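Local coordinates for protein putative polyprenyl synthetase (Streptomyces coelicolor, PDB 3NF2) that probably acts as a magnesium-dependent prenyltransferase that condenses isoprenyl diphosphate units into longer polyprenyl diphosphates, at residues Leu8-Arg13 with Gly54-Ala60; Arg143-Arg147 with Val197-Glu203; Thr240-Arg245 with Glu285-Ala289; Ala263-Leu267 with Leu294-Ala298; His312-Ile316 with Thr333-Asp337. All blocks are in the same frame, centred on the assembly; numbering follows the deposited sequence. Where two conformers were deposited one is given.

Contact 1 of 5, residues Leu8-Arg13 with Gly54-Ala60; sequences LLERGR and GKAVRPA. With SO4 (sulfate ion), chain B.
L9, A56 and A60 form the apolar centre. L9 (mt) places CD2 4.1 Å from A60 CB and 4.4 Å from V57 CG2; its CB is 4.4 Å from A56 CB. Helical segment 8-13 adds carbonyl contacts: L8 O to A60 CB and L9 O to A56 CB, both 3.4 Å, and G12 O to P59 CB, 3.5 Å. G12 CA gives the closest register, 4.0 Å from A60 CA. A56 is the N-cap of the helix starting at V57. At the polar edge R13 NH1 donates to G54 O (2.9 Å), and A56 CB lies over one face of its guanidinium. K55 N (3.2 Å to O2), R58 NH1 (3.1 Å to O4) and R58 NH2 (2.7 Å to O1), with R104, bind a sulfate, probably from the crystallisation liquor, consistent with a diphosphate site at the family's GKxxRP motif. V57 and R58 face helix 173-198, R58 and P59 helix 77-98, and L9 helix 326-339.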
# COMPACT_ATOMS: atom_id res chain seq x y z
N LEU A 8 31.71 1.79 0.31
CA LEU A 8 30.54 1.21 0.96
C LEU A 8 29.24 1.49 0.20
O LEU A 8 28.37 0.62 0.11
CB LEU A 8 30.41 1.71 2.40
CG LEU A 8 31.46 1.29 3.43
CD1 LEU A 8 31.15 1.96 4.76
CD2 LEU A 8 31.52 -0.22 3.58
N LEU A 9 29.12 2.71 -0.33
CA LEU A 9 27.96 3.10 -1.13
C LEU A 9 27.87 2.29 -2.43
O LEU A 9 26.78 1.90 -2.84
CB LEU A 9 27.98 4.61 -1.44
CG LEU A 9 27.95 5.63 -0.30
CD1 LEU A 9 27.96 7.04 -0.86
CD2 LEU A 9 26.75 5.44 0.63
N GLU A 10 29.03 2.05 -3.04
CA GLU A 10 29.18 1.15 -4.18
C GLU A 10 28.78 -0.28 -3.79
O GLU A 10 28.01 -0.93 -4.50
CB GLU A 10 30.63 1.18 -4.68
CG GLU A 10 31.05 0.02 -5.59
CD GLU A 10 30.78 0.27 -7.07
OE1 GLU A 10 29.68 0.76 -7.42
OE2 GLU A 10 31.67 -0.04 -7.89
N ARG A 11 29.31 -0.75 -2.66
CA ARG A 11 29.02 -2.08 -2.12
C ARG A 11 27.52 -2.35 -1.96
O ARG A 11 27.05 -3.42 -2.33
CB ARG A 11 29.74 -2.25 -0.77
CG ARG A 11 29.69 -3.63 -0.17
CD ARG A 11 29.69 -3.52 1.34
NE ARG A 11 30.39 -4.62 1.98
CZ ARG A 11 30.47 -4.80 3.29
NH1 ARG A 11 29.90 -3.95 4.13
NH2 ARG A 11 31.14 -5.84 3.77
N GLY A 12 26.79 -1.37 -1.42
CA GLY A 12 25.35 -1.48 -1.21
C GLY A 12 24.54 -1.44 -2.50
O GLY A 12 23.57 -2.19 -2.65
N ARG A 13 24.95 -0.56 -3.42
CA ARG A 13 24.27 -0.40 -4.71
C ARG A 13 24.40 -1.65 -5.58
O ARG A 13 23.40 -2.15 -6.10
CB ARG A 13 24.77 0.86 -5.43
CG ARG A 13 24.42 0.94 -6.92
CD ARG A 13 24.33 2.38 -7.42
NE ARG A 13 25.14 3.31 -6.64
CZ ARG A 13 24.66 4.42 -6.09
NH1 ARG A 13 23.38 4.74 -6.23
NH2 ARG A 13 25.47 5.21 -5.39
N GLY A 54 20.60 7.13 -8.09
CA GLY A 54 20.70 8.24 -7.14
C GLY A 54 21.71 7.93 -6.05
O GLY A 54 22.87 7.60 -6.33
N LYS A 55 21.26 8.01 -4.80
CA LYS A 55 22.11 7.75 -3.65
C LYS A 55 21.89 6.33 -3.13
O LYS A 55 20.85 5.72 -3.40
CB LYS A 55 21.84 8.76 -2.54
CG LYS A 55 22.07 10.22 -2.91
CD LYS A 55 21.23 11.18 -2.06
CE LYS A 55 21.50 11.03 -0.56
NZ LYS A 55 20.61 10.00 0.10
N ALA A 56 22.87 5.83 -2.38
CA ALA A 56 22.84 4.45 -1.93
C ALA A 56 23.09 4.30 -0.43
O ALA A 56 23.65 3.29 0.01
CB ALA A 56 23.85 3.63 -2.72
N VAL A 57 22.65 5.29 0.34
CA VAL A 57 22.87 5.29 1.79
C VAL A 57 22.17 4.12 2.48
O VAL A 57 22.81 3.35 3.20
CB VAL A 57 22.45 6.64 2.44
CG1 VAL A 57 22.71 6.61 3.94
CG2 VAL A 57 23.20 7.80 1.81
N ARG A 58 20.86 3.99 2.23
CA ARG A 58 20.06 2.91 2.83
C ARG A 58 20.55 1.47 2.53
O ARG A 58 20.67 0.65 3.47
CB ARG A 58 18.55 3.07 2.53
CG ARG A 58 17.92 4.38 2.97
CD ARG A 58 16.52 4.58 2.35
NE ARG A 58 16.57 4.48 0.89
CZ ARG A 58 16.60 5.52 0.06
NH1 ARG A 58 16.54 6.76 0.52
NH2 ARG A 58 16.68 5.31 -1.24
N PRO A 59 20.81 1.14 1.24
CA PRO A 59 21.35 -0.21 0.99
C PRO A 59 22.70 -0.48 1.67
O PRO A 59 22.87 -1.53 2.30
CB PRO A 59 21.49 -0.27 -0.54
CG PRO A 59 21.20 1.09 -1.05
CD PRO A 59 20.42 1.80 -0.02
N ALA A 60 23.62 0.48 1.57
CA ALA A 60 24.92 0.39 2.25
C ALA A 60 24.74 0.14 3.74
O ALA A 60 25.45 -0.66 4.33
CB ALA A 60 25.75 1.66 2.02
S SO4 B . 17.18 8.42 -3.19
O1 SO4 B . 17.23 6.97 -3.35
O2 SO4 B . 18.36 9.00 -3.83
O3 SO4 B . 15.95 8.92 -3.81
O4 SO4 B . 17.19 8.80 -1.77

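Contact 2 of 5, residues Arg143-Arg147 with Val197-Glu203; sequences RATRR and VLGGADE
R143-R147 is one helical stretch of helix 139-165. V197-L198 ends helix 173-198, and the chain then turns through G199-D202 into helix 203-230. The nearest CA pair is A144 with V197, at 5.8 Å. A Schellman motif closes helix 173-198. G200 is its C-prime residue (phi 99°), A201 N bonds back to A196 O, and G200 N bonds weakly to V197 O (3.3 Å). V197 (t) points across, its CG1 3.7 Å from R143 CB and 4.0 Å from A144 CB. A144 CB also meets L198 CD2 at 3.8 Å. This joins two long helices of the all-alpha isoprenoid synthase fold. R143, R147 and E203 form a salt-bridge network beside V197. R147 (chi1 and chi2 both m) sends NH2 to E203 OE2, 3.2 Å away, in a hydrogen-bonded salt bridge. R143 NE and E203 OE1 are a long pair at 4.0 Å, bound by charge alone, with the oxygen well out of the guanidinium plane. R143 (chi1 m, chi2 t) brings NH2 to 3.0 Å from A201 O, but the angle is too poor for a hydrogen bond. R147 NH1 is also salt-bridged to D207 and E210 of helix 203-230. T145 and R146 pack on L134 of the second subunit.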
# COMPACT_ATOMS: atom_id res chain seq x y z
N ARG A 143 10.61 -10.93 12.18
CA ARG A 143 11.00 -9.80 13.02
C ARG A 143 11.47 -8.62 12.17
O ARG A 143 11.22 -7.47 12.49
CB ARG A 143 12.07 -10.24 14.02
CG ARG A 143 11.50 -10.82 15.32
CD ARG A 143 12.50 -11.75 16.01
NE ARG A 143 13.88 -11.36 15.74
CZ ARG A 143 14.93 -12.17 15.86
NH1 ARG A 143 14.78 -13.44 16.25
NH2 ARG A 143 16.15 -11.71 15.57
N ALA A 144 12.15 -8.93 11.07
CA ALA A 144 12.60 -7.92 10.12
C ALA A 144 11.42 -7.24 9.41
O ALA A 144 11.47 -6.03 9.16
CB ALA A 144 13.55 -8.53 9.11
N THR A 145 10.37 -8.00 9.11
CA THR A 145 9.14 -7.46 8.52
C THR A 145 8.40 -6.55 9.51
O THR A 145 7.81 -5.55 9.12
CB THR A 145 8.18 -8.57 7.99
OG1 THR A 145 8.93 -9.56 7.27
CG2 THR A 145 7.11 -8.00 7.05
N ARG A 146 8.47 -6.91 10.80
CA ARG A 146 7.92 -6.11 11.90
C ARG A 146 8.54 -4.71 11.93
O ARG A 146 7.84 -3.71 12.13
CB ARG A 146 8.18 -6.83 13.23
CG ARG A 146 7.84 -6.07 14.50
CD ARG A 146 6.62 -6.64 15.17
NE ARG A 146 6.12 -5.79 16.25
CZ ARG A 146 6.30 -6.02 17.55
NH1 ARG A 146 6.97 -7.09 17.95
NH2 ARG A 146 5.79 -5.18 18.44
N ARG A 147 9.85 -4.65 11.71
CA ARG A 147 10.61 -3.41 11.68
C ARG A 147 10.26 -2.59 10.44
O ARG A 147 10.23 -1.37 10.49
CB ARG A 147 12.11 -3.69 11.66
CG ARG A 147 12.63 -4.54 12.80
CD ARG A 147 12.89 -3.73 14.03
NE ARG A 147 13.13 -4.57 15.20
CZ ARG A 147 13.60 -4.14 16.35
NH1 ARG A 147 13.91 -2.85 16.50
NH2 ARG A 147 13.78 -4.98 17.36
N VAL A 197 18.87 -7.75 12.37
CA VAL A 197 17.71 -8.59 12.70
C VAL A 197 17.72 -9.86 11.84
O VAL A 197 17.40 -10.94 12.33
CB VAL A 197 16.38 -7.81 12.54
CG1 VAL A 197 15.19 -8.71 12.78
CG2 VAL A 197 16.33 -6.66 13.54
N LEU A 198 18.13 -9.72 10.57
CA LEU A 198 18.25 -10.86 9.65
C LEU A 198 19.41 -11.79 10.02
O LEU A 198 19.38 -12.98 9.71
CB LEU A 198 18.38 -10.38 8.20
CG LEU A 198 17.12 -9.82 7.52
CD1 LEU A 198 17.42 -9.22 6.14
CD2 LEU A 198 16.02 -10.89 7.40
N GLY A 199 20.42 -11.23 10.70
CA GLY A 199 21.57 -11.99 11.17
C GLY A 199 21.44 -12.54 12.59
O GLY A 199 22.41 -13.06 13.14
N GLY A 200 20.25 -12.42 13.18
CA GLY A 200 19.94 -13.03 14.48
C GLY A 200 20.01 -12.19 15.75
O GLY A 200 19.78 -12.72 16.84
N ALA A 201 20.32 -10.89 15.62
CA ALA A 201 20.44 -9.97 16.77
C ALA A 201 19.17 -9.89 17.63
O ALA A 201 18.06 -9.96 17.10
CB ALA A 201 20.83 -8.58 16.30
N ASP A 202 19.35 -9.74 18.95
CA ASP A 202 18.22 -9.68 19.90
C ASP A 202 17.51 -8.32 19.81
O ASP A 202 18.02 -7.38 19.21
CB ASP A 202 18.67 -9.96 21.35
CG ASP A 202 17.51 -10.36 22.27
OD1 ASP A 202 17.30 -9.69 23.31
OD2 ASP A 202 16.79 -11.33 21.95
N GLU A 203 16.33 -8.25 20.43
CA GLU A 203 15.46 -7.08 20.36
C GLU A 203 16.07 -5.79 20.91
O GLU A 203 15.69 -4.71 20.48
CB GLU A 203 14.11 -7.40 21.05
CG GLU A 203 12.87 -7.16 20.16
CD GLU A 203 12.77 -8.10 18.94
OE1 GLU A 203 13.24 -9.26 19.03
OE2 GLU A 203 12.22 -7.68 17.90

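Contact 3 of 5, residues Thr240-Arg245 with Glu285-Ala289; sequences TWSDLR and EEEFA
This contact sits in the all-alpha isoprenoid synthase fold. It joins the turn and short helix at 240-245, which follow helices 203-230 and 233-236, to the start of helix 285-297. In this family the second Asp-rich motif lies near the end of the helix corresponding to 203-230. F288, W241 and R245 are central to the contact. W241 (chi1 -25°, between wells) has left-handed backbone angles (50°/41°) and precedes a weakly bonded helix about 242-245, where R245 N bonds to W241 O (3.1 Å). The nearest CA pairs are W241 with F288 (6.3 Å) and T240 with E285 (7.1 Å). F288 (chi1 m) meets W241 CD1 with its CB at 3.6 Å and carries its ring on to L244 and R245. Its CD1 is 3.8 Å from L244 CB, and its CE1 is 3.2 Å from L244 O. R245 (mtt) lies over one ring face, with CG 3.7 Å from the F288 ring centroid (CH-pi). R245 NE donates to T240 O (2.8 Å) and NH2 to T240 OG1 (3.3 Å). The W241 six-membered ring takes A289 CA over its face, 4.0 Å from the centroid. At the edge of the indole, W241 NE1 donates to E285 OE1 at 2.8 Å.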
# COMPACT_ATOMS: atom_id res chain seq x y z
N THR A 240 18.46 27.41 -7.96
CA THR A 240 18.76 28.19 -6.76
C THR A 240 17.50 28.29 -5.88
O THR A 240 16.39 28.44 -6.39
CB THR A 240 19.28 29.63 -7.08
OG1 THR A 240 18.32 30.33 -7.88
CG2 THR A 240 20.62 29.60 -7.79
N TRP A 241 17.70 28.19 -4.56
CA TRP A 241 16.64 28.29 -3.55
C TRP A 241 15.44 27.37 -3.87
O TRP A 241 14.29 27.77 -3.69
CB TRP A 241 16.17 29.75 -3.35
CG TRP A 241 17.20 30.79 -3.71
CD1 TRP A 241 17.28 31.49 -4.87
CD2 TRP A 241 18.32 31.22 -2.91
NE1 TRP A 241 18.37 32.32 -4.86
CE2 TRP A 241 19.03 32.18 -3.66
CE3 TRP A 241 18.79 30.88 -1.63
CZ2 TRP A 241 20.18 32.81 -3.18
CZ3 TRP A 241 19.94 31.51 -1.15
CH2 TRP A 241 20.62 32.47 -1.93
N SER A 242 15.73 26.15 -4.32
CA SER A 242 14.72 25.23 -4.88
C SER A 242 13.56 24.95 -3.93
O SER A 242 12.40 25.02 -4.34
CB SER A 242 15.35 23.92 -5.37
OG SER A 242 15.50 22.98 -4.31
N ASP A 243 13.87 24.67 -2.66
CA ASP A 243 12.83 24.47 -1.65
C ASP A 243 11.95 25.70 -1.41
O ASP A 243 10.79 25.57 -1.01
CB ASP A 243 13.43 24.02 -0.32
CG ASP A 243 13.81 22.56 -0.30
OD1 ASP A 243 13.72 21.89 -1.35
OD2 ASP A 243 14.21 22.08 0.78
N LEU A 244 12.50 26.90 -1.63
CA LEU A 244 11.71 28.12 -1.45
C LEU A 244 10.78 28.37 -2.63
O LEU A 244 9.71 28.95 -2.46
CB LEU A 244 12.59 29.34 -1.18
CG LEU A 244 13.52 29.31 0.04
CD1 LEU A 244 14.22 30.65 0.21
CD2 LEU A 244 12.80 28.91 1.32
N ARG A 245 11.18 27.91 -3.82
CA ARG A 245 10.32 27.94 -5.01
C ARG A 245 9.12 26.99 -4.89
O ARG A 245 8.11 27.17 -5.56
CB ARG A 245 11.13 27.60 -6.27
CG ARG A 245 12.16 28.64 -6.67
CD ARG A 245 13.02 28.19 -7.85
NE ARG A 245 14.17 29.08 -8.05
CZ ARG A 245 14.22 30.08 -8.94
NH1 ARG A 245 13.18 30.33 -9.72
NH2 ARG A 245 15.31 30.83 -9.05
N GLU A 285 14.81 35.03 -8.78
CA GLU A 285 15.89 34.54 -7.91
C GLU A 285 16.10 35.47 -6.71
O GLU A 285 16.17 35.01 -5.56
CB GLU A 285 17.17 34.41 -8.74
CG GLU A 285 18.38 33.79 -8.01
CD GLU A 285 19.22 34.82 -7.27
OE1 GLU A 285 19.61 34.55 -6.11
OE2 GLU A 285 19.48 35.89 -7.85
N GLU A 286 16.16 36.77 -6.97
CA GLU A 286 16.43 37.79 -5.95
C GLU A 286 15.39 37.84 -4.85
O GLU A 286 15.73 38.06 -3.68
CB GLU A 286 16.55 39.15 -6.61
CG GLU A 286 17.75 39.25 -7.54
CD GLU A 286 17.44 38.93 -8.98
OE1 GLU A 286 16.57 38.08 -9.27
OE2 GLU A 286 18.10 39.54 -9.84
N GLU A 287 14.13 37.61 -5.23
CA GLU A 287 13.04 37.53 -4.24
C GLU A 287 13.19 36.30 -3.37
O GLU A 287 12.94 36.34 -2.17
CB GLU A 287 11.68 37.54 -4.93
CG GLU A 287 11.33 38.86 -5.64
CD GLU A 287 10.00 38.79 -6.34
OE1 GLU A 287 10.00 38.74 -7.60
OE2 GLU A 287 8.95 38.77 -5.65
N PHE A 288 13.59 35.18 -3.98
CA PHE A 288 13.89 33.97 -3.19
C PHE A 288 15.14 34.12 -2.34
O PHE A 288 15.20 33.58 -1.23
CB PHE A 288 13.95 32.72 -4.08
CG PHE A 288 12.60 32.31 -4.63
CD1 PHE A 288 11.57 31.93 -3.77
CD2 PHE A 288 12.37 32.31 -6.00
CE1 PHE A 288 10.32 31.56 -4.28
CE2 PHE A 288 11.14 31.95 -6.52
CZ PHE A 288 10.11 31.57 -5.66
N ALA A 289 16.12 34.87 -2.85
CA ALA A 289 17.30 35.23 -2.07
C ALA A 289 16.91 36.07 -0.86
O ALA A 289 17.34 35.77 0.26
CB ALA A 289 18.33 35.95 -2.93

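Contact 4 of 5, residues Ala263-Leu267 with Leu294-Ala298; sequences ASERL and LIEEA
Helix-to-helix apolar packing near the end of helix 285-297 defines this contact, at the periphery of the all-alpha isoprenoid synthase fold. A263-L267 is fully helical within helix 262-275. L294-E297 is helical, and A298 follows the helix end, with A298 N still bonded to L294 O (3.0 Å). A263 comes first and is central. Its CA is 5.2 Å from the CA of A298, the closest register. Its CB points across and touches A298 N at 3.7 Å, E297 CG at 3.8 Å, A298 CB at 3.9 Å and L294 O at 3.9 Å. L294 (mt) brings CD2 to 4.4 Å from the same A263 CB. The small alanines allow this close approach. S264 is next. Its N is 3.9 Å and its CB 4.2 Å from A298 CB. Its hydroxyl OG is bonded to A256 O of helix 251-259. L267 closes the segment one turn after A263, and L267 N bonds to A263 O (3.0 Å). Its side chain (chi1 t, chi2 p) faces the other helix and also packs on A256 and L257. I295 (mt) continues the apolar surface to P252 and W230. L267 CD1 lies 4.4 Å from L294 CB, and L267 CD2 lies 3.8 Å from I295 CG1.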
# COMPACT_ATOMS: atom_id res chain seq x y z
N ALA A 263 13.03 40.13 11.85
CA ALA A 263 13.29 39.26 10.72
C ALA A 263 12.23 38.17 10.66
O ALA A 263 11.63 37.92 9.61
CB ALA A 263 14.68 38.64 10.85
N SER A 264 11.99 37.55 11.81
CA SER A 264 10.99 36.50 11.95
C SER A 264 9.57 36.98 11.63
O SER A 264 8.85 36.30 10.90
CB SER A 264 11.04 35.97 13.36
OG SER A 264 10.07 34.96 13.55
N GLU A 265 9.20 38.13 12.19
CA GLU A 265 7.87 38.70 11.98
C GLU A 265 7.64 39.02 10.51
O GLU A 265 6.59 38.69 9.96
CB GLU A 265 7.66 39.97 12.84
CG GLU A 265 7.80 39.78 14.36
CD GLU A 265 6.57 39.17 15.04
OE1 GLU A 265 5.46 39.25 14.48
OE2 GLU A 265 6.73 38.63 16.15
N ARG A 266 8.63 39.63 9.86
CA ARG A 266 8.48 40.00 8.46
C ARG A 266 8.42 38.79 7.52
O ARG A 266 7.65 38.77 6.55
CB ARG A 266 9.57 40.98 8.03
CG ARG A 266 9.43 41.51 6.60
CD ARG A 266 8.06 42.16 6.36
NE ARG A 266 7.87 42.48 4.96
CZ ARG A 266 6.71 42.82 4.41
NH1 ARG A 266 6.66 43.09 3.11
NH2 ARG A 266 5.60 42.89 5.14
N LEU A 267 9.22 37.77 7.82
CA LEU A 267 9.17 36.52 7.07
C LEU A 267 7.78 35.86 7.16
O LEU A 267 7.27 35.36 6.15
CB LEU A 267 10.27 35.56 7.57
CG LEU A 267 10.28 34.18 6.92
CD1 LEU A 267 10.86 34.22 5.52
CD2 LEU A 267 11.00 33.18 7.79
N LEU A 294 16.41 36.55 4.94
CA LEU A 294 15.58 36.76 6.15
C LEU A 294 15.57 35.57 7.10
O LEU A 294 15.55 35.76 8.31
CB LEU A 294 14.14 37.14 5.78
CG LEU A 294 13.78 38.58 5.41
CD1 LEU A 294 12.47 38.58 4.66
CD2 LEU A 294 13.70 39.53 6.63
N ILE A 295 15.56 34.34 6.56
CA ILE A 295 15.65 33.12 7.39
C ILE A 295 17.00 33.08 8.12
O ILE A 295 17.06 32.77 9.31
CB ILE A 295 15.48 31.83 6.54
CG1 ILE A 295 14.05 31.69 6.02
CG2 ILE A 295 15.82 30.55 7.34
CD1 ILE A 295 13.96 30.80 4.78
N GLU A 296 18.06 33.41 7.41
CA GLU A 296 19.37 33.52 8.05
C GLU A 296 19.40 34.58 9.17
O GLU A 296 19.82 34.26 10.30
CB GLU A 296 20.49 33.73 7.02
CG GLU A 296 21.88 33.54 7.64
CD GLU A 296 22.99 33.27 6.64
OE1 GLU A 296 22.74 33.30 5.41
OE2 GLU A 296 24.13 33.01 7.10
N GLU A 297 18.92 35.80 8.90
CA GLU A 297 18.83 36.83 9.96
C GLU A 297 18.05 36.38 11.19
O GLU A 297 18.48 36.64 12.32
CB GLU A 297 18.29 38.18 9.45
CG GLU A 297 18.42 39.31 10.51
CD GLU A 297 17.86 40.67 10.08
OE1 GLU A 297 17.46 41.45 10.97
OE2 GLU A 297 17.84 40.98 8.87
N ALA A 298 16.95 35.66 10.99
CA ALA A 298 16.16 35.16 12.13
C ALA A 298 16.80 33.98 12.86
O ALA A 298 16.25 33.46 13.84
CB ALA A 298 14.74 34.81 11.69

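Contact 5 of 5, residues His312-Ile316 with Thr333-Asp337; sequences HTIAI and TALAD
Helices 300-319 and 326-339 follow one another and pack as an antiparallel alpha hairpin. Over 312-316 and 333-337 the axes approach to 10.4 Å at 170°. The nearest CA pairs are I316 with T333 (6.4 Å) and H312 with A336 (6.6 Å). H312 takes chi1 t and chi2 -80°, which carries its ring across to the other helix. D337 (chi1 m, chi2 -10°) brings its carboxylate to the ring. H312 NE2 donates to D337 OD1 at 2.8 Å, and the oxygen lies near the ring plane. H312 CD2 is 3.2 Å from A336 O. One turn on, I316 (mt) extends CD1 to T333 CG2 (3.7 Å) and D337 OD1 (3.7 Å), and its CG1 packs on A336 CB (3.9 Å). T333 (m) bonds its own OG1 to R329 O. A315 and A336 face helix 203-230. The chemistry is a His-carboxylate hydrogen bond beside a small apolar patch: NE2 carries a proton, and the bond joins the two helices at the surface.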
# COMPACT_ATOMS: atom_id res chain seq x y z
N HIS A 312 23.65 14.14 14.65
CA HIS A 312 24.86 13.38 14.34
C HIS A 312 25.44 12.77 15.62
O HIS A 312 25.71 11.57 15.67
CB HIS A 312 25.87 14.32 13.68
CG HIS A 312 27.16 13.67 13.30
ND1 HIS A 312 28.18 13.43 14.21
CD2 HIS A 312 27.63 13.25 12.10
CE1 HIS A 312 29.20 12.87 13.58
NE2 HIS A 312 28.89 12.75 12.31
N THR A 313 25.62 13.61 16.63
CA THR A 313 26.19 13.23 17.92
C THR A 313 25.33 12.19 18.64
O THR A 313 25.87 11.20 19.11
CB THR A 313 26.41 14.50 18.79
OG1 THR A 313 27.43 15.31 18.18
CG2 THR A 313 26.82 14.15 20.23
N ILE A 314 24.02 12.41 18.70
CA ILE A 314 23.10 11.43 19.31
C ILE A 314 23.13 10.07 18.60
O ILE A 314 23.07 9.01 19.25
CB ILE A 314 21.65 11.97 19.39
CG1 ILE A 314 21.64 13.29 20.18
CG2 ILE A 314 20.69 10.95 20.06
CD1 ILE A 314 20.46 14.21 19.86
N ALA A 315 23.25 10.11 17.27
CA ALA A 315 23.38 8.89 16.46
C ALA A 315 24.67 8.13 16.79
O ALA A 315 24.62 6.97 17.19
CB ALA A 315 23.32 9.23 14.97
N ILE A 316 25.81 8.81 16.64
CA ILE A 316 27.14 8.23 16.86
C ILE A 316 27.35 7.79 18.30
O ILE A 316 28.00 6.78 18.56
CB ILE A 316 28.25 9.19 16.32
CG1 ILE A 316 28.49 8.89 14.84
CG2 ILE A 316 29.54 9.10 17.15
CD1 ILE A 316 29.76 9.49 14.25
N THR A 333 30.21 4.80 11.65
CA THR A 333 30.67 6.15 12.00
C THR A 333 30.99 7.00 10.77
O THR A 333 30.67 8.19 10.74
CB THR A 333 31.89 6.05 12.97
OG1 THR A 333 31.43 5.60 14.26
CG2 THR A 333 32.63 7.40 13.12
N ALA A 334 31.57 6.40 9.74
CA ALA A 334 31.97 7.13 8.54
C ALA A 334 30.80 7.53 7.64
O ALA A 334 30.87 8.55 6.94
CB ALA A 334 33.01 6.35 7.75
N LEU A 335 29.75 6.72 7.63
CA LEU A 335 28.52 7.05 6.90
C LEU A 335 27.86 8.27 7.53
O LEU A 335 27.40 9.17 6.82
CB LEU A 335 27.55 5.87 6.89
CG LEU A 335 27.88 4.74 5.91
CD1 LEU A 335 27.09 3.50 6.25
CD2 LEU A 335 27.64 5.15 4.46
N ALA A 336 27.86 8.29 8.86
CA ALA A 336 27.32 9.41 9.64
C ALA A 336 28.01 10.74 9.33
O ALA A 336 27.36 11.78 9.29
CB ALA A 336 27.38 9.10 11.13
N ASP A 337 29.32 10.70 9.08
CA ASP A 337 30.04 11.91 8.68
C ASP A 337 29.75 12.29 7.23
O ASP A 337 29.70 13.47 6.91
CB ASP A 337 31.55 11.77 8.91
CG ASP A 337 31.90 11.29 10.32
OD1 ASP A 337 31.01 11.25 11.20
OD2 ASP A 337 33.08 10.95 10.55

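Along the chain, contacts 1 and 2 come in series. Contacts 3 and 4 then cross, since their segments alternate, and contact 5 comes last. Contacts 3 and 4 share helix 285-297. Their centres are 15 Å apart, and L244 CD2 meets I295 CD1 at 4.1 Å. Contacts 1 and 5 also touch, with centres 16 Å apart and L9 CD2 3.9 Å from L335 CD2, so the N-terminal helix packs against the C-terminal one. Contact 2 lies 44 Å from contact 3 and 46 Å from contact 4, centre to centre, across the chain's centre. Contacts 2 to 5 all adjoin helix 203-230, which spans this all-alpha fold.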